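Local coordinates for protein 303aa long hypothetical esterase (Sulfolobus tokodaii, PDB 3AIN) that catalyses the hydrolysis of carboxylic esters, as a thermostable carboxylesterase of the hormone-sensitive-lipase-like group of alpha/beta hydrolases, at residues E66-P71 with A79-P84; V92-H97 with I125-R130. The protein carries 1 engineered substitution. One frame throughout, in Å; residues are numbered along the deposited sequence.

Interaction 1: residues E66-P71 with A79-P84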
loop_
_atom_site.group_PDB
_atom_site.type_symbol
_atom_site.label_atom_id
_atom_site.label_comp_id
_atom_site.label_asym_id
_atom_site.label_seq_id
_atom_site.Cartn_x
_atom_site.Cartn_y
_atom_site.Cartn_z
ATOM N N GLU A 66 -6.368 25.874 11.994
ATOM C CA GLU A 66 -6.147 26.701 13.181
ATOM C C GLU A 66 -4.715 26.489 13.677
ATOM O O GLU A 66 -4.300 25.350 13.871
ATOM C CB GLU A 66 -7.116 26.243 14.277
ATOM C CG GLU A 66 -7.660 27.345 15.127
ATOM C CD GLU A 66 -8.661 26.826 16.126
ATOM O OE1 GLU A 66 -9.288 25.772 15.840
ATOM O OE2 GLU A 66 -8.694 27.374 17.251
ATOM N N ASP A 67 -4.033 27.567 14.048
ATOM C CA ASP A 67 -2.757 27.441 14.745
ATOM C C ASP A 67 -2.986 27.543 16.249
ATOM O O ASP A 67 -3.709 28.426 16.714
ATOM C CB ASP A 67 -1.773 28.511 14.283
ATOM C CG ASP A 67 -1.117 28.161 12.954
ATOM O OD1 ASP A 67 -1.290 27.011 12.525
ATOM O OD2 ASP A 67 -0.280 28.939 12.459
ATOM N N ILE A 68 -2.481 26.566 16.994
ATOM C CA ILE A 68 -2.695 26.541 18.444
ATOM C C ILE A 68 -1.352 26.461 19.179
ATOM O O ILE A 68 -0.299 26.277 18.563
ATOM C CB ILE A 68 -3.567 25.345 18.906
ATOM C CG1 ILE A 68 -2.842 24.026 18.651
ATOM C CG2 ILE A 68 -4.964 25.383 18.274
ATOM C CD1 ILE A 68 -3.533 22.800 19.261
ATOM N N THR A 69 -1.386 26.769 20.470
ATOM C CA THR A 69 -0.217 26.577 21.335
ATOM C C THR A 69 -0.542 25.555 22.421
ATOM O O THR A 69 -1.570 25.658 23.125
ATOM C CB THR A 69 0.192 27.905 22.020
ATOM O OG1 THR A 69 0.547 28.872 21.014
ATOM C CG2 THR A 69 1.396 27.684 22.921
ATOM N N ILE A 70 0.271 24.504 22.481
ATOM C CA ILE A 70 0.075 23.441 23.453
ATOM C C ILE A 70 1.040 23.642 24.620
ATOM O O ILE A 70 2.220 23.935 24.414
ATOM C CB ILE A 70 0.348 22.045 22.817
ATOM C CG1 ILE A 70 -0.725 21.725 21.770
ATOM C CG2 ILE A 70 0.388 20.953 23.900
ATOM C CD1 ILE A 70 -0.407 20.444 20.977
ATOM N N PRO A 71 0.498 23.680 25.842
ATOM C CA PRO A 71 1.347 23.959 27.009
ATOM C C PRO A 71 2.140 22.714 27.400
ATOM O O PRO A 71 1.597 21.807 28.038
ATOM C CB PRO A 71 0.331 24.317 28.107
ATOM C CG PRO A 71 -0.939 23.642 27.693
ATOM C CD PRO A 71 -0.934 23.594 26.181
ATOM N N ALA A 79 1.373 24.142 17.332
ATOM C CA ALA A 79 0.862 23.075 16.479
ATOM C C ALA A 79 -0.161 23.619 15.508
ATOM O O ALA A 79 -0.773 24.671 15.753
ATOM C CB ALA A 79 0.244 21.963 17.315
ATOM N N ARG A 80 -0.256 22.979 14.350
ATOM C CA ARG A 80 -1.234 23.407 13.357
ATOM C C ARG A 80 -2.298 22.338 13.190
ATOM O O ARG A 80 -1.996 21.137 13.045
ATOM C CB ARG A 80 -0.585 23.736 12.011
ATOM C CG ARG A 80 -1.618 24.200 10.968
ATOM C CD ARG A 80 -1.006 24.860 9.755
ATOM N NE ARG A 80 -0.430 26.159 10.120
ATOM C CZ ARG A 80 0.562 26.758 9.473
ATOM N NH1 ARG A 80 1.042 26.237 8.344
ATOM N NH2 ARG A 80 1.114 27.853 9.995
ATOM N N VAL A 81 -3.552 22.745 13.361
ATOM C CA VAL A 81 -4.659 21.809 13.350
ATOM C C VAL A 81 -5.375 21.903 12.006
ATOM O O VAL A 81 -5.776 22.992 11.582
ATOM C CB VAL A 81 -5.680 22.161 14.450
ATOM C CG1 VAL A 81 -6.849 21.168 14.436
ATOM C CG2 VAL A 81 -4.986 22.220 15.823
ATOM N N TYR A 82 -5.447 20.783 11.295
ATOM C CA TYR A 82 -6.125 20.739 9.972
ATOM C C TYR A 82 -7.411 19.924 10.142
ATOM O O TYR A 82 -7.387 18.745 10.506
ATOM C CB TYR A 82 -5.243 20.052 8.900
ATOM C CG TYR A 82 -3.859 20.651 8.711
ATOM C CD1 TYR A 82 -3.589 21.525 7.650
ATOM C CD2 TYR A 82 -2.809 20.329 9.583
ATOM C CE1 TYR A 82 -2.307 22.066 7.462
ATOM C CE2 TYR A 82 -1.518 20.774 9.330
ATOM C CZ TYR A 82 -1.285 21.685 8.314
ATOM O OH TYR A 82 -0.025 22.161 8.109
ATOM N N TYR A 83 -8.536 20.528 9.766
ATOM C CA TYR A 83 -9.806 19.801 9.718
ATOM C C TYR A 83 -10.122 19.379 8.287
ATOM O O TYR A 83 -9.878 20.129 7.347
ATOM C CB TYR A 83 -10.944 20.723 10.193
ATOM C CG TYR A 83 -10.891 21.040 11.662
ATOM C CD1 TYR A 83 -11.619 20.288 12.567
ATOM C CD2 TYR A 83 -10.169 22.121 12.134
ATOM C CE1 TYR A 83 -11.597 20.578 13.919
ATOM C CE2 TYR A 83 -10.162 22.434 13.490
ATOM C CZ TYR A 83 -10.875 21.653 14.367
ATOM O OH TYR A 83 -10.860 21.942 15.715
ATOM N N PRO A 84 -10.720 18.204 8.123
ATOM C CA PRO A 84 -11.086 17.777 6.779
ATOM C C PRO A 84 -12.370 18.469 6.345
ATOM O O PRO A 84 -12.961 19.225 7.126
ATOM C CB PRO A 84 -11.348 16.284 6.953
ATOM C CG PRO A 84 -11.825 16.158 8.344
ATOM C CD PRO A 84 -11.049 17.187 9.136
#
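Asp67 and Arg80 face each other as a non-hydrogen-bonded pair of an antiparallel hairpin, and their side chains supply the bond that the backbone does not make there. Arg80 grips the carboxylate side-on: NE reaches Asp67 OD1 at 2.7 Å and NH2 reaches Asp67 OD2 at 3.0 Å, each meeting a syn lone pair, with the two flat groups only 12° from coplanar. The bend at chi3 (-69°) turns the guanidinium to Asp67, while Glu107 and Asp110 take its NH2 and NH1. With an alanine in place of Arg80, Asp67, Glu107 and Asp110 would probably lose their shared counter-charge, leaving the Asp67 carboxylate freer to turn.

Backbone bonds lie on both sides of this pair. Glu66 and Val81 exchange two, as do Ile68 and Ala79, where Ile68 N donates to Ala79 O at 2.8 Å.

Apolar packing lies on the other face. Ile68 CD1 meets Val81 CG2 at 3.8 Å, and the small Ala79 accepts Ile70 CD1 on its CB at 4.0 Å; Trp150 of helix 139-153 touches both isoleucines. Beta-branched residues suit these extended strands. The charged grip thus sits opposite the hydrocarbon of Ile68, Ala79 and Val81, while Glu66 adds a carboxylate to that second face.

Interaction 2: residues V92-H97 with I125-R130; sequences VLVYYH and ISVDYR
His97 and Tyr129 meet just beyond the ends of two parallel strands, their rings in an offset stack with centroids 4.4 Å apart and planes at 13°. The phenol hydroxyl lies over the imidazole near its rim and also donates to the backbone: Tyr129 OH to His97 O is 2.6 Å, with the carbonyl oxygen in the plane of the phenol ring. A chi1 of 69° sets the His97 ring between its own backbone N and carbonyl carbon, from where it reaches Tyr129.

The tightly packed part lies along the strands, where Ile125 N bonds to Leu93 O, Tyr95 N to Ile125 O and Val127 N to Tyr95 O. On one face Val127 CG2 touches Val94 CG1 at 3.7 Å and Tyr96 CE1 at 3.9 Å; compact valines suit this face, where Val92 and Tyr96 also touch helix 139-153. This pairing belongs to a right-handed beta-alpha-beta crossover of the alpha/beta hydrolase fold, whose helix 110-120 packs on Leu93 and Tyr95. Held here, His97 opens the His-Gly-Gly-Gly motif of HSL-like esterases, whose glycines in relatives form the oxyanion hole.

Past Tyr95 the strands part and water enters. Water 1 accepts from His97 N at 2.9 Å and donates to Val127 O, with Ser126 OG also bonded to it. Water 2 joins His97 NE2, at 2.7 Å, to Asp128 OD1 and Tyr129 O; Asp128 OD1 is also held by Ile106 N.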
loop_
_atom_site.group_PDB
_atom_site.type_symbol
_atom_site.label_atom_id
_atom_site.label_comp_id
_atom_site.label_asym_id
_atom_site.label_seq_id
_atom_site.Cartn_x
_atom_site.Cartn_y
_atom_site.Cartn_z
ATOM N N VAL A 92 -8.356 11.737 15.229
ATOM C CA VAL A 92 -7.309 12.765 15.233
ATOM C C VAL A 92 -5.949 12.091 15.058
ATOM O O VAL A 92 -5.659 11.095 15.728
ATOM C CB VAL A 92 -7.267 13.524 16.589
ATOM C CG1 VAL A 92 -6.222 14.637 16.543
ATOM C CG2 VAL A 92 -8.660 14.113 16.904
ATOM N N LEU A 93 -5.182 12.571 14.079
ATOM C CA LEU A 93 -3.836 12.059 13.835
ATOM C C LEU A 93 -2.843 13.113 14.297
ATOM O O LEU A 93 -2.922 14.260 13.861
ATOM C CB LEU A 93 -3.629 11.832 12.316
ATOM C CG LEU A 93 -2.177 11.522 11.911
ATOM C CD1 LEU A 93 -1.763 10.128 12.492
ATOM C CD2 LEU A 93 -2.040 11.510 10.366
ATOM N N VAL A 94 -2.036 12.779 15.310
ATOM C CA VAL A 94 -0.992 13.676 15.739
ATOM C C VAL A 94 0.261 13.348 14.947
ATOM O O VAL A 94 0.623 12.176 14.873
ATOM C CB VAL A 94 -0.708 13.548 17.237
ATOM C CG1 VAL A 94 0.402 14.532 17.631
ATOM C CG2 VAL A 94 -2.018 13.849 18.016
ATOM N N TYR A 95 0.711 14.332 14.163
ATOM C CA TYR A 95 1.755 14.117 13.147
ATOM C C TYR A 95 3.060 14.804 13.520
ATOM O O TYR A 95 3.073 15.989 13.894
ATOM C CB TYR A 95 1.289 14.624 11.767
ATOM C CG TYR A 95 2.163 14.144 10.628
ATOM C CD1 TYR A 95 1.987 12.873 10.115
ATOM C CD2 TYR A 95 3.293 14.866 10.229
ATOM C CE1 TYR A 95 2.890 12.318 9.223
ATOM C CE2 TYR A 95 4.192 14.327 9.285
ATOM C CZ TYR A 95 3.985 13.056 8.813
ATOM O OH TYR A 95 4.854 12.501 7.894
ATOM N N TYR A 96 4.173 14.081 13.362
ATOM C CA TYR A 96 5.507 14.630 13.643
ATOM C C TYR A 96 6.370 14.652 12.387
ATOM O O TYR A 96 6.638 13.592 11.815
ATOM C CB TYR A 96 6.191 13.750 14.690
ATOM C CG TYR A 96 5.364 13.586 15.927
ATOM C CD1 TYR A 96 5.235 14.614 16.855
ATOM C CD2 TYR A 96 4.693 12.389 16.172
ATOM C CE1 TYR A 96 4.374 14.462 17.955
ATOM C CE2 TYR A 96 3.894 12.211 17.297
ATOM C CZ TYR A 96 3.763 13.249 18.195
ATOM O OH TYR A 96 2.959 13.060 19.293
ATOM N N HIS A 97 6.697 15.848 11.893
ATOM C CA HIS A 97 7.504 15.988 10.669
ATOM C C HIS A 97 8.877 15.337 10.791
ATOM O O HIS A 97 9.446 15.301 11.861
ATOM C CB HIS A 97 7.660 17.483 10.288
ATOM C CG HIS A 97 8.507 18.280 11.231
ATOM N ND1 HIS A 97 9.886 18.321 11.134
ATOM C CD2 HIS A 97 8.178 19.114 12.253
ATOM C CE1 HIS A 97 10.369 19.105 12.083
ATOM N NE2 HIS A 97 9.358 19.600 12.773
ATOM N N ILE A 125 -2.990 17.028 13.414
ATOM C CA ILE A 125 -2.343 18.026 14.242
ATOM C C ILE A 125 -0.839 17.897 14.115
ATOM O O ILE A 125 -0.223 16.957 14.616
ATOM C CB ILE A 125 -2.777 17.933 15.707
ATOM C CG1 ILE A 125 -4.299 18.137 15.771
ATOM C CG2 ILE A 125 -2.057 19.027 16.540
ATOM C CD1 ILE A 125 -4.850 18.092 17.217
ATOM N N SER A 126 -0.266 18.877 13.443
ATOM C CA SER A 126 1.152 18.852 13.105
ATOM C C SER A 126 1.932 19.599 14.161
ATOM O O SER A 126 1.662 20.778 14.434
ATOM C CB SER A 126 1.365 19.486 11.733
ATOM O OG SER A 126 2.756 19.497 11.380
ATOM N N VAL A 127 2.897 18.907 14.767
ATOM C CA VAL A 127 3.559 19.398 15.994
ATOM C C VAL A 127 4.935 20.031 15.688
ATOM O O VAL A 127 5.770 19.427 15.009
ATOM C CB VAL A 127 3.704 18.218 17.003
ATOM C CG1 VAL A 127 4.498 18.631 18.232
ATOM C CG2 VAL A 127 2.335 17.705 17.359
ATOM N N ASP A 128 5.176 21.245 16.198
ATOM C CA ASP A 128 6.469 21.929 16.002
ATOM C C ASP A 128 7.365 21.637 17.222
ATOM O O ASP A 128 7.492 22.458 18.153
ATOM C CB ASP A 128 6.264 23.448 15.829
ATOM C CG ASP A 128 6.946 24.031 14.571
ATOM O OD1 ASP A 128 7.448 23.283 13.703
ATOM O OD2 ASP A 128 6.847 25.267 14.373
ATOM N N TYR A 129 7.813 20.391 17.311
ATOM C CA TYR A 129 8.671 19.984 18.426
ATOM C C TYR A 129 10.021 20.720 18.359
ATOM O O TYR A 129 10.484 21.116 17.285
ATOM C CB TYR A 129 8.860 18.456 18.440
ATOM C CG TYR A 129 9.452 17.889 17.150
ATOM C CD1 TYR A 129 10.835 17.907 16.922
ATOM C CD2 TYR A 129 8.623 17.381 16.133
ATOM C CE1 TYR A 129 11.394 17.331 15.754
ATOM C CE2 TYR A 129 9.183 16.791 14.960
ATOM C CZ TYR A 129 10.564 16.850 14.768
ATOM O OH TYR A 129 11.130 16.282 13.655
ATOM N N ARG A 130 10.696 20.863 19.504
ATOM C CA ARG A 130 11.987 21.567 19.492
ATOM C C ARG A 130 13.052 20.833 18.676
ATOM O O ARG A 130 13.194 19.608 18.785
ATOM C CB ARG A 130 12.500 21.742 20.935
ATOM C CG ARG A 130 11.900 22.967 21.658
ATOM C CD ARG A 130 12.214 22.930 23.184
ATOM N NE ARG A 130 11.619 21.773 23.837
ATOM C CZ ARG A 130 12.035 21.255 24.988
ATOM N NH1 ARG A 130 12.993 21.865 25.683
ATOM N NH2 ARG A 130 11.468 20.170 25.468
HETATM O O HOH W 1 5.154 18.275 12.527
HETATM O O HOH W 2 9.653 21.477 14.668
#

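In the fold
From the N terminus, strand 64-71 runs along the edge of the sheet, turns through a short connection and returns as strand 76-83, so interaction 1 closes a hairpin. The chain next enters strand 92-96, passes through helix 110-120 and comes back as strand 123-127, closing the longer loop of interaction 2. The two loops follow in series and neither nest nor cross along the chain. In space, however, strand 123-127 slots between 76-83 and 92-96: Arg80 O lies 2.9 Å from Ser126 N, a probable hydrogen bond, and Ala79 packs on Ile125. The antiparallel edge is thereby tied to the parallel centre of the sheet.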